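Hemolysin-related protein (Vibrio cholerae serotype O1, PDB 6MLT) is a secreted, metal-binding protein of the biofilm matrix that probably binds carbohydrate and helps the biofilm adhere to surfaces. Local coordinates at residues 223-228 / 598-604; 277-283 / 441-447. The contacts are given in a common frame with arbitrary orientation. Residue numbers count along the deposited sequence, not the author numbering.

Contact 1 (223-228 / 598-604); sequences FSSVAN and LTHNSFR. With NA (sodium ion), chain G.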
ATOM      1  N   PHE A 223       4.641  -7.673 -12.740  1.00 15.59           N
ATOM      2  CA  PHE A 223       4.552  -7.142 -11.393  1.00 15.84           C
ATOM      3  C   PHE A 223       3.105  -6.992 -10.951  1.00 18.60           C
ATOM      4  O   PHE A 223       2.182  -6.839 -11.761  1.00 19.34           O
ATOM      5  CB  PHE A 223       5.285  -5.803 -11.312  1.00 15.75           C
ATOM      6  CG  PHE A 223       6.762  -5.927 -11.560  1.00 14.82           C
ATOM      7  CD1 PHE A 223       7.604  -6.363 -10.554  1.00 18.59           C
ATOM      8  CD2 PHE A 223       7.305  -5.638 -12.801  1.00 15.29           C
ATOM      9  CE1 PHE A 223       8.965  -6.499 -10.781  1.00 18.32           C
ATOM     10  CE2 PHE A 223       8.665  -5.778 -13.028  1.00 18.51           C
ATOM     11  CZ  PHE A 223       9.490  -6.204 -12.014  1.00 17.98           C
ATOM     12  N   SER A 224       2.919  -7.053  -9.640  1.00 16.43           N
ATOM     13  CA  SER A 224       1.613  -6.983  -9.028  1.00 16.93           C
ATOM     14  C   SER A 224       1.652  -5.989  -7.879  1.00 17.47           C
ATOM     15  O   SER A 224       2.719  -5.601  -7.389  1.00 18.06           O
ATOM     16  CB  SER A 224       1.163  -8.364  -8.527  1.00 21.88           C
ATOM     17  OG  SER A 224       2.066  -8.856  -7.553  1.00 27.96           O
ATOM     18  N   SER A 225       0.458  -5.567  -7.488  1.00 15.26           N
ATOM     19  CA  SER A 225       0.215  -4.674  -6.370  1.00 16.79           C
ATOM     20  C   SER A 225      -0.917  -5.268  -5.548  1.00 20.59           C
ATOM     21  O   SER A 225      -1.816  -5.913  -6.091  1.00 21.84           O
ATOM     22  CB  SER A 225      -0.196  -3.264  -6.844  1.00 16.85           C
ATOM     23  OG  SER A 225       0.757  -2.697  -7.725  1.00 19.65           O
ATOM     24  N   VAL A 226      -0.885  -5.034  -4.243  1.00 18.94           N
ATOM     25  CA  VAL A 226      -1.986  -5.407  -3.366  1.00 21.55           C
ATOM     26  C   VAL A 226      -2.587  -4.124  -2.819  1.00 21.30           C
ATOM     27  O   VAL A 226      -1.864  -3.166  -2.521  1.00 20.07           O
ATOM     28  CB  VAL A 226      -1.528  -6.359  -2.240  1.00 30.98           C
ATOM     29  CG1 VAL A 226      -0.467  -5.713  -1.373  1.00 39.64           C
ATOM     30  CG2 VAL A 226      -2.711  -6.808  -1.404  1.00 33.21           C
ATOM     31  N   ALA A 227      -3.912  -4.095  -2.721  1.00 18.25           N
ATOM     32  CA  ALA A 227      -4.620  -2.909  -2.269  1.00 18.26           C
ATOM     33  C   ALA A 227      -6.058  -3.301  -1.971  1.00 20.99           C
ATOM     34  O   ALA A 227      -6.523  -4.376  -2.355  1.00 21.80           O
ATOM     35  CB  ALA A 227      -4.581  -1.791  -3.309  1.00 21.09           C
ATOM     36  N   ASN A 228      -6.759  -2.405  -1.290  1.00 21.68           N
ATOM     37  CA  ASN A 228      -8.186  -2.555  -1.055  1.00 22.76           C
ATOM     38  C   ASN A 228      -8.928  -1.706  -2.078  1.00 23.87           C
ATOM     39  O   ASN A 228      -8.806  -0.474  -2.079  1.00 23.84           O
ATOM     40  CB  ASN A 228      -8.561  -2.145   0.365  1.00 28.85           C
ATOM     41  CG  ASN A 228      -9.971  -2.576   0.734  1.00 38.12           C
ATOM     42  OD1 ASN A 228     -10.610  -3.335   0.002  1.00 37.66           O
ATOM     43  ND2 ASN A 228     -10.458  -2.100   1.873  1.00 39.91           N
ATOM     44  N   LEU A 598      -5.104  -1.978   4.627  1.00 27.19           N
ATOM     45  CA  LEU A 598      -5.942  -1.420   5.677  1.00 30.24           C
ATOM     46  C   LEU A 598      -5.295  -0.230   6.374  1.00 31.50           C
ATOM     47  O   LEU A 598      -5.875   0.302   7.328  1.00 32.40           O
ATOM     48  CB  LEU A 598      -6.285  -2.501   6.712  1.00 35.05           C
ATOM     49  CG  LEU A 598      -7.022  -3.727   6.160  1.00 33.60           C
ATOM     50  CD1 LEU A 598      -7.269  -4.721   7.270  1.00 32.00           C
ATOM     51  CD2 LEU A 598      -8.340  -3.340   5.475  1.00 36.86           C
ATOM     52  N   THR A 599      -4.114   0.207   5.919  1.00 26.87           N
ATOM     53  CA  THR A 599      -3.434   1.347   6.516  1.00 28.77           C
ATOM     54  C   THR A 599      -3.362   2.446   5.478  1.00 29.07           C
ATOM     55  O   THR A 599      -4.345   3.178   5.278  1.00 31.91           O
ATOM     56  CB  THR A 599      -2.070   0.928   7.085  1.00 34.04           C
ATOM     57  OG1 THR A 599      -1.323   0.175   6.118  1.00 33.52           O
ATOM     58  CG2 THR A 599      -2.267   0.061   8.328  1.00 37.65           C
ATOM     59  N   HIS A 600      -2.226   2.628   4.798  1.00 25.00           N
ATOM     60  CA  HIS A 600      -2.091   3.638   3.756  1.00 26.51           C
ATOM     61  C   HIS A 600      -2.753   3.224   2.445  1.00 26.40           C
ATOM     62  O   HIS A 600      -3.080   4.095   1.634  1.00 25.14           O
ATOM     63  CB  HIS A 600      -0.609   3.924   3.507  1.00 27.08           C
ATOM     64  CG  HIS A 600       0.194   2.686   3.270  1.00 23.87           C
ATOM     65  ND1 HIS A 600       0.392   2.156   2.014  1.00 20.91           N
ATOM     66  CD2 HIS A 600       0.807   1.845   4.135  1.00 22.29           C
ATOM     67  CE1 HIS A 600       1.116   1.056   2.112  1.00 21.68           C
ATOM     68  NE2 HIS A 600       1.374   0.841   3.390  1.00 21.73           N
ATOM     69  N   ASN A 601      -2.944   1.923   2.223  1.00 20.91           N
ATOM     70  CA  ASN A 601      -3.626   1.405   1.040  1.00 18.25           C
ATOM     71  C   ASN A 601      -3.021   1.970  -0.244  1.00 21.16           C
ATOM     72  O   ASN A 601      -3.721   2.483  -1.121  1.00 22.56           O
ATOM     73  CB  ASN A 601      -5.127   1.684   1.103  1.00 21.14           C
ATOM     74  CG  ASN A 601      -5.905   0.854   0.100  1.00 22.42           C
ATOM     75  OD1 ASN A 601      -5.416  -0.174  -0.369  1.00 22.20           O
ATOM     76  ND2 ASN A 601      -7.117   1.292  -0.232  1.00 22.33           N
ATOM     77  N   SER A 602      -1.699   1.856  -0.358  1.00 20.02           N
ATOM     78  CA  SER A 602      -0.994   2.293  -1.553  1.00 19.08           C
ATOM     79  C   SER A 602       0.066   1.264  -1.915  1.00 19.04           C
ATOM     80  O   SER A 602       0.436   0.411  -1.105  1.00 16.13           O
ATOM     81  CB  SER A 602      -0.339   3.667  -1.359  1.00 22.43           C
ATOM     82  OG  SER A 602       0.751   3.579  -0.454  1.00 22.03           O
ATOM     83  N   PHE A 603       0.556   1.363  -3.147  1.00 17.26           N
ATOM     84  CA  PHE A 603       1.607   0.484  -3.637  1.00 17.17           C
ATOM     85  C   PHE A 603       2.438   1.267  -4.643  1.00 20.18           C
ATOM     86  O   PHE A 603       1.899   1.832  -5.599  1.00 18.21           O
ATOM     87  CB  PHE A 603       1.016  -0.785  -4.263  1.00 15.99           C
ATOM     88  CG  PHE A 603       1.887  -1.997  -4.105  1.00 15.87           C
ATOM     89  CD1 PHE A 603       2.976  -2.193  -4.939  1.00 15.97           C
ATOM     90  CD2 PHE A 603       1.628  -2.938  -3.114  1.00 17.99           C
ATOM     91  CE1 PHE A 603       3.784  -3.299  -4.792  1.00 18.11           C
ATOM     92  CE2 PHE A 603       2.438  -4.050  -2.967  1.00 21.52           C
ATOM     93  CZ  PHE A 603       3.516  -4.229  -3.804  1.00 19.81           C
ATOM     94  N   ARG A 604       3.749   1.309  -4.395  1.00 17.59           N
ATOM     95  CA  ARG A 604       4.698   2.127  -5.150  1.00 16.75           C
ATOM     96  C   ARG A 604       4.344   3.614  -5.084  1.00 16.54           C
ATOM     97  O   ARG A 604       4.532   4.362  -6.040  1.00 17.29           O
ATOM     98  CB  ARG A 604       4.825   1.625  -6.594  1.00 18.81           C
ATOM     99  CG  ARG A 604       5.870   0.486  -6.717  1.00 18.51           C
ATOM    100  CD  ARG A 604       5.903  -0.139  -8.108  1.00 19.31           C
ATOM    101  NE  ARG A 604       4.754  -1.017  -8.335  1.00 16.69           N
ATOM    102  CZ  ARG A 604       4.767  -2.338  -8.203  1.00 18.61           C
ATOM    103  NH1 ARG A 604       5.871  -2.983  -7.847  1.00 17.88           N
ATOM    104  NH2 ARG A 604       3.664  -3.025  -8.440  1.00 19.55           N
TER
HETATM  105 NA    NA G1006     -11.313  -5.591  -0.362  1.00 31.34          NA
HETATM  106  O   HOH W   1       5.483  -5.892  -7.490  1.00 17.12           O
HETATM  107  O   HOH W   2      -1.235  -1.743  -0.280  1.00 30.39           O
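F603 is the best place to start. Its ring lies flat against strand 224-227: S225 CA sits 3.8 Å from the ring centroid and only 7° off the ring normal, a CH-pi contact, while V226 CG1 packs 3.7 Å from F603 CE2. The 598-604 tail has no regular structure here, and side chains and water make its hydrogen bonds to segment 223-228.

N601 does this most neatly, just past the end of the strand. Its carboxamide faces the main chain of N228 and bonds to it twice, OD1 accepting from N228 N at 2.8 Å and ND2 donating to N228 O at 3.1 Å, both nearly straight. The carboxamide thus bonds N and O of one residue, as a residue of a neighbouring antiparallel strand would. Between N601 and F603, a water fills the gap, donating to V226 O (2.7 Å) and to S602 O (2.8 Å).

At the other end R604 reaches back over the strand start. Its NH2 donates to S224 O at 2.9 Å, with a second, weak bond to S225 OG at 3.0 Å, and a water links R604 NH1 to S224 O. Both side chains also bond to Q277, on the first strand of the next blade, R604 through NE and S225 through OG.

N228 faces two ways: while N601 holds its backbone, its side-chain OD1 binds sodium at 2.4 Å, together with D230, D232, E236 and the carbonyl of K234. Such an acidic metal loop, joining the first two strands of a blade, is characteristic of FG-GAP-like beta-propellers, and here the C-terminal tail packs against that first strand.

Contact 2 (277-283 / 441-447); sequences QAVSSFL and SHMGIVY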
ATOM      1  N   GLN A 277       2.276  -1.504 -12.105  1.00 14.48           N
ATOM      2  CA  GLN A 277       1.328  -0.452 -11.791  1.00 18.18           C
ATOM      3  C   GLN A 277       1.713   0.206 -10.478  1.00 16.95           C
ATOM      4  O   GLN A 277       2.459  -0.355  -9.671  1.00 18.04           O
ATOM      5  CB  GLN A 277      -0.111  -0.978 -11.639  1.00 17.23           C
ATOM      6  CG  GLN A 277      -0.390  -2.303 -12.282  1.00 22.70           C
ATOM      7  CD  GLN A 277       0.254  -3.494 -11.560  1.00 22.80           C
ATOM      8  OE1 GLN A 277       0.542  -3.450 -10.366  1.00 24.37           O
ATOM      9  NE2 GLN A 277       0.487  -4.557 -12.301  1.00 21.74           N
ATOM     10  N   ALA A 278       1.182   1.409 -10.285  1.00 19.60           N
ATOM     11  CA  ALA A 278       1.108   2.050  -8.982  1.00 19.34           C
ATOM     12  C   ALA A 278      -0.362   2.167  -8.605  1.00 19.33           C
ATOM     13  O   ALA A 278      -1.216   2.392  -9.469  1.00 19.48           O
ATOM     14  CB  ALA A 278       1.782   3.430  -8.992  1.00 19.18           C
ATOM     15  N   VAL A 279      -0.660   1.982  -7.321  1.00 19.24           N
ATOM     16  CA  VAL A 279      -2.028   1.995  -6.814  1.00 21.04           C
ATOM     17  C   VAL A 279      -2.065   2.939  -5.622  1.00 20.27           C
ATOM     18  O   VAL A 279      -1.316   2.748  -4.655  1.00 19.29           O
ATOM     19  CB  VAL A 279      -2.497   0.588  -6.406  1.00 22.46           C
ATOM     20  CG1 VAL A 279      -3.949   0.617  -5.935  1.00 22.53           C
ATOM     21  CG2 VAL A 279      -2.299  -0.395  -7.562  1.00 23.69           C
ATOM     22  N   SER A 280      -2.916   3.954  -5.678  1.00 18.97           N
ATOM     23  CA  SER A 280      -2.859   4.968  -4.630  1.00 19.38           C
ATOM     24  C   SER A 280      -4.109   5.838  -4.674  1.00 19.30           C
ATOM     25  O   SER A 280      -5.028   5.615  -5.470  1.00 19.12           O
ATOM     26  CB  SER A 280      -1.600   5.820  -4.774  1.00 19.93           C
ATOM     27  OG  SER A 280      -1.301   6.457  -3.552  1.00 21.12           O
ATOM     28  N   SER A 281      -4.139   6.823  -3.778  1.00 18.99           N
ATOM     29  CA  SER A 281      -5.200   7.830  -3.736  1.00 23.76           C
ATOM     30  C   SER A 281      -4.904   8.867  -4.814  1.00 22.66           C
ATOM     31  O   SER A 281      -4.292   9.909  -4.570  1.00 22.36           O
ATOM     32  CB  SER A 281      -5.284   8.470  -2.353  1.00 27.10           C
ATOM     33  OG  SER A 281      -5.543   7.506  -1.352  1.00 27.69           O
ATOM     34  N   PHE A 282      -5.338   8.555  -6.037  1.00 20.98           N
ATOM     35  CA  PHE A 282      -5.101   9.398  -7.201  1.00 21.22           C
ATOM     36  C   PHE A 282      -6.293  10.267  -7.569  1.00 22.61           C
ATOM     37  O   PHE A 282      -6.113  11.306  -8.214  1.00 21.86           O
ATOM     38  CB  PHE A 282      -4.784   8.542  -8.433  1.00 19.89           C
ATOM     39  CG  PHE A 282      -3.456   7.843  -8.397  1.00 19.55           C
ATOM     40  CD1 PHE A 282      -2.279   8.562  -8.349  1.00 19.48           C
ATOM     41  CD2 PHE A 282      -3.387   6.461  -8.499  1.00 19.98           C
ATOM     42  CE1 PHE A 282      -1.054   7.917  -8.358  1.00 19.60           C
ATOM     43  CE2 PHE A 282      -2.159   5.813  -8.510  1.00 19.31           C
ATOM     44  CZ  PHE A 282      -0.997   6.546  -8.444  1.00 19.14           C
ATOM     45  N   LEU A 283      -7.502   9.831  -7.233  1.00 22.30           N
ATOM     46  CA  LEU A 283      -8.725  10.466  -7.696  1.00 24.29           C
ATOM     47  C   LEU A 283      -9.366  11.352  -6.639  1.00 25.02           C
ATOM     48  O   LEU A 283     -10.365  12.015  -6.925  1.00 26.50           O
ATOM     49  CB  LEU A 283      -9.725   9.395  -8.146  1.00 24.67           C
ATOM     50  CG  LEU A 283      -9.168   8.330  -9.096  1.00 23.03           C
ATOM     51  CD1 LEU A 283     -10.291   7.399  -9.552  1.00 24.52           C
ATOM     52  CD2 LEU A 283      -8.489   8.981 -10.285  1.00 22.45           C
ATOM     53  N   SER A 441     -13.648   5.293  -3.738  1.00 25.93           N
ATOM     54  CA  SER A 441     -13.835   6.171  -4.887  1.00 24.37           C
ATOM     55  C   SER A 441     -12.615   7.042  -5.152  1.00 24.39           C
ATOM     56  O   SER A 441     -12.498   7.611  -6.242  1.00 26.53           O
ATOM     57  CB  SER A 441     -15.064   7.058  -4.677  1.00 29.53           C
ATOM     58  OG  SER A 441     -14.862   7.935  -3.584  1.00 32.60           O
ATOM     59  N   HIS A 442     -11.715   7.166  -4.182  1.00 22.88           N
ATOM     60  CA  HIS A 442     -10.498   7.953  -4.331  1.00 24.57           C
ATOM     61  C   HIS A 442      -9.335   7.156  -4.922  1.00 23.89           C
ATOM     62  O   HIS A 442      -8.324   7.757  -5.311  1.00 22.00           O
ATOM     63  CB  HIS A 442     -10.079   8.510  -2.967  1.00 24.28           C
ATOM     64  CG  HIS A 442      -9.765   7.448  -1.958  1.00 25.84           C
ATOM     65  ND1 HIS A 442     -10.742   6.724  -1.309  1.00 26.69           N
ATOM     66  CD2 HIS A 442      -8.581   6.973  -1.504  1.00 27.38           C
ATOM     67  CE1 HIS A 442     -10.173   5.854  -0.492  1.00 28.32           C
ATOM     68  NE2 HIS A 442      -8.862   5.983  -0.594  1.00 27.18           N
ATOM     69  N   MET A 443      -9.453   5.834  -4.995  1.00 22.45           N
ATOM     70  CA  MET A 443      -8.356   4.975  -5.416  1.00 19.98           C
ATOM     71  C   MET A 443      -8.246   4.918  -6.937  1.00 22.35           C
ATOM     72  O   MET A 443      -9.250   4.947  -7.662  1.00 21.24           O
ATOM     73  CB  MET A 443      -8.546   3.555  -4.879  1.00 20.31           C
ATOM     74  CG  MET A 443      -8.456   3.437  -3.361  1.00 23.67           C
ATOM     75  SD  MET A 443      -6.859   3.952  -2.724  1.00 25.74           S
ATOM     76  CE  MET A 443      -5.800   2.690  -3.441  1.00 32.27           C
ATOM     77  N   GLY A 444      -7.007   4.813  -7.411  1.00 20.38           N
ATOM     78  CA  GLY A 444      -6.749   4.635  -8.823  1.00 21.06           C
ATOM     79  C   GLY A 444      -5.644   3.622  -9.041  1.00 19.60           C
ATOM     80  O   GLY A 444      -4.810   3.372  -8.165  1.00 16.28           O
ATOM     81  N   ILE A 445      -5.665   3.034 -10.232  1.00 17.67           N
ATOM     82  CA  ILE A 445      -4.637   2.114 -10.704  1.00 17.71           C
ATOM     83  C   ILE A 445      -4.061   2.713 -11.979  1.00 17.64           C
ATOM     84  O   ILE A 445      -4.797   2.939 -12.945  1.00 18.91           O
ATOM     85  CB  ILE A 445      -5.209   0.716 -10.979  1.00 19.28           C
ATOM     86  CG1 ILE A 445      -5.793   0.116  -9.703  1.00 22.59           C
ATOM     87  CG2 ILE A 445      -4.148  -0.197 -11.557  1.00 19.52           C
ATOM     88  CD1 ILE A 445      -6.896  -0.892  -9.971  1.00 25.13           C
ATOM     89  N   VAL A 446      -2.757   2.962 -11.992  1.00 17.73           N
ATOM     90  CA  VAL A 446      -2.127   3.620 -13.130  1.00 14.68           C
ATOM     91  C   VAL A 446      -0.962   2.772 -13.613  1.00 15.67           C
ATOM     92  O   VAL A 446      -0.233   2.180 -12.808  1.00 15.90           O
ATOM     93  CB  VAL A 446      -1.672   5.053 -12.778  1.00 17.40           C
ATOM     94  CG1 VAL A 446      -0.581   5.041 -11.718  1.00 18.99           C
ATOM     95  CG2 VAL A 446      -1.218   5.799 -14.030  1.00 17.86           C
ATOM     96  N   TYR A 447      -0.792   2.715 -14.935  1.00 15.02           N
ATOM     97  CA  TYR A 447       0.307   1.971 -15.530  1.00 16.35           C
ATOM     98  C   TYR A 447       0.595   2.509 -16.922  1.00 17.37           C
ATOM     99  O   TYR A 447      -0.251   3.146 -17.556  1.00 17.91           O
ATOM    100  CB  TYR A 447       0.005   0.469 -15.601  1.00 16.01           C
ATOM    101  CG  TYR A 447      -0.931   0.061 -16.721  1.00 19.76           C
ATOM    102  CD1 TYR A 447      -2.310   0.157 -16.572  1.00 20.75           C
ATOM    103  CD2 TYR A 447      -0.436  -0.446 -17.913  1.00 21.81           C
ATOM    104  CE1 TYR A 447      -3.166  -0.233 -17.586  1.00 20.44           C
ATOM    105  CE2 TYR A 447      -1.280  -0.839 -18.930  1.00 22.70           C
ATOM    106  CZ  TYR A 447      -2.643  -0.733 -18.765  1.00 21.29           C
ATOM    107  OH  TYR A 447      -3.483  -1.127 -19.783  1.00 22.48           O
TER
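These segments form the first two strands of one beta-propeller blade, 277-279 pairing antiparallel with 443-447 at 162° and an axis separation of 4.8 Å. Two hydrogen-bonded pairs hold them together. A278 and V446 exchange bonds, N to O, at 3.0 Å each way; two residues on, S280 N donates to G444 O at 3.2 Å and G444 N to S280 O at 2.9 Å.

V279 and I445, a non-hydrogen-bonded pair, put their side chains on one face, CG2 of V279 lying 4.1 Å from CG1 of I445, and M443 CE touches V279 CG1 at 3.7 Å. I445 goes on to meet I253 and V255 of the preceding blade. The opposite face carries A278 and V446, with S280 bonded through OG to D489 of the following blade.

Beyond S280 the chain turns a corner, with S281 at the centre of an inverse gamma turn. F282 then folds across the A278-V446 face: its CZ is 3.6 Å from V446 CG1, and its ring edge meets G444 O, 3.4 Å from CD2. A beta carbon on G444 would crowd this ring. Past the turn, L283 N donates to H442 O at 2.9 Å, tying the two segments together again.

Between these paired strands the chain makes the beta-prism lectin domain, so the contact marks where that domain is inserted into a blade of the propeller.

Both contacts belong to the beta-propeller, their centres about 9 Å apart, on adjacent blades whose first strands are 224-227 and 277-279. Along the chain the order is 223-228, 277-283, 441-447, 598-604, so contact 2, with the lectin insertion it brackets, is nested inside the loop closed by contact 1. They also touch directly: R604 NE lies 2.7 Å from Q277 O and S225 OG 2.8 Å from Q277 OE1, both probable hydrogen bonds, and M443 CE packs 3.1 Å from N601 O. The C-terminal tail therefore joins two blades, one bearing a sodium loop and the other the lectin domain.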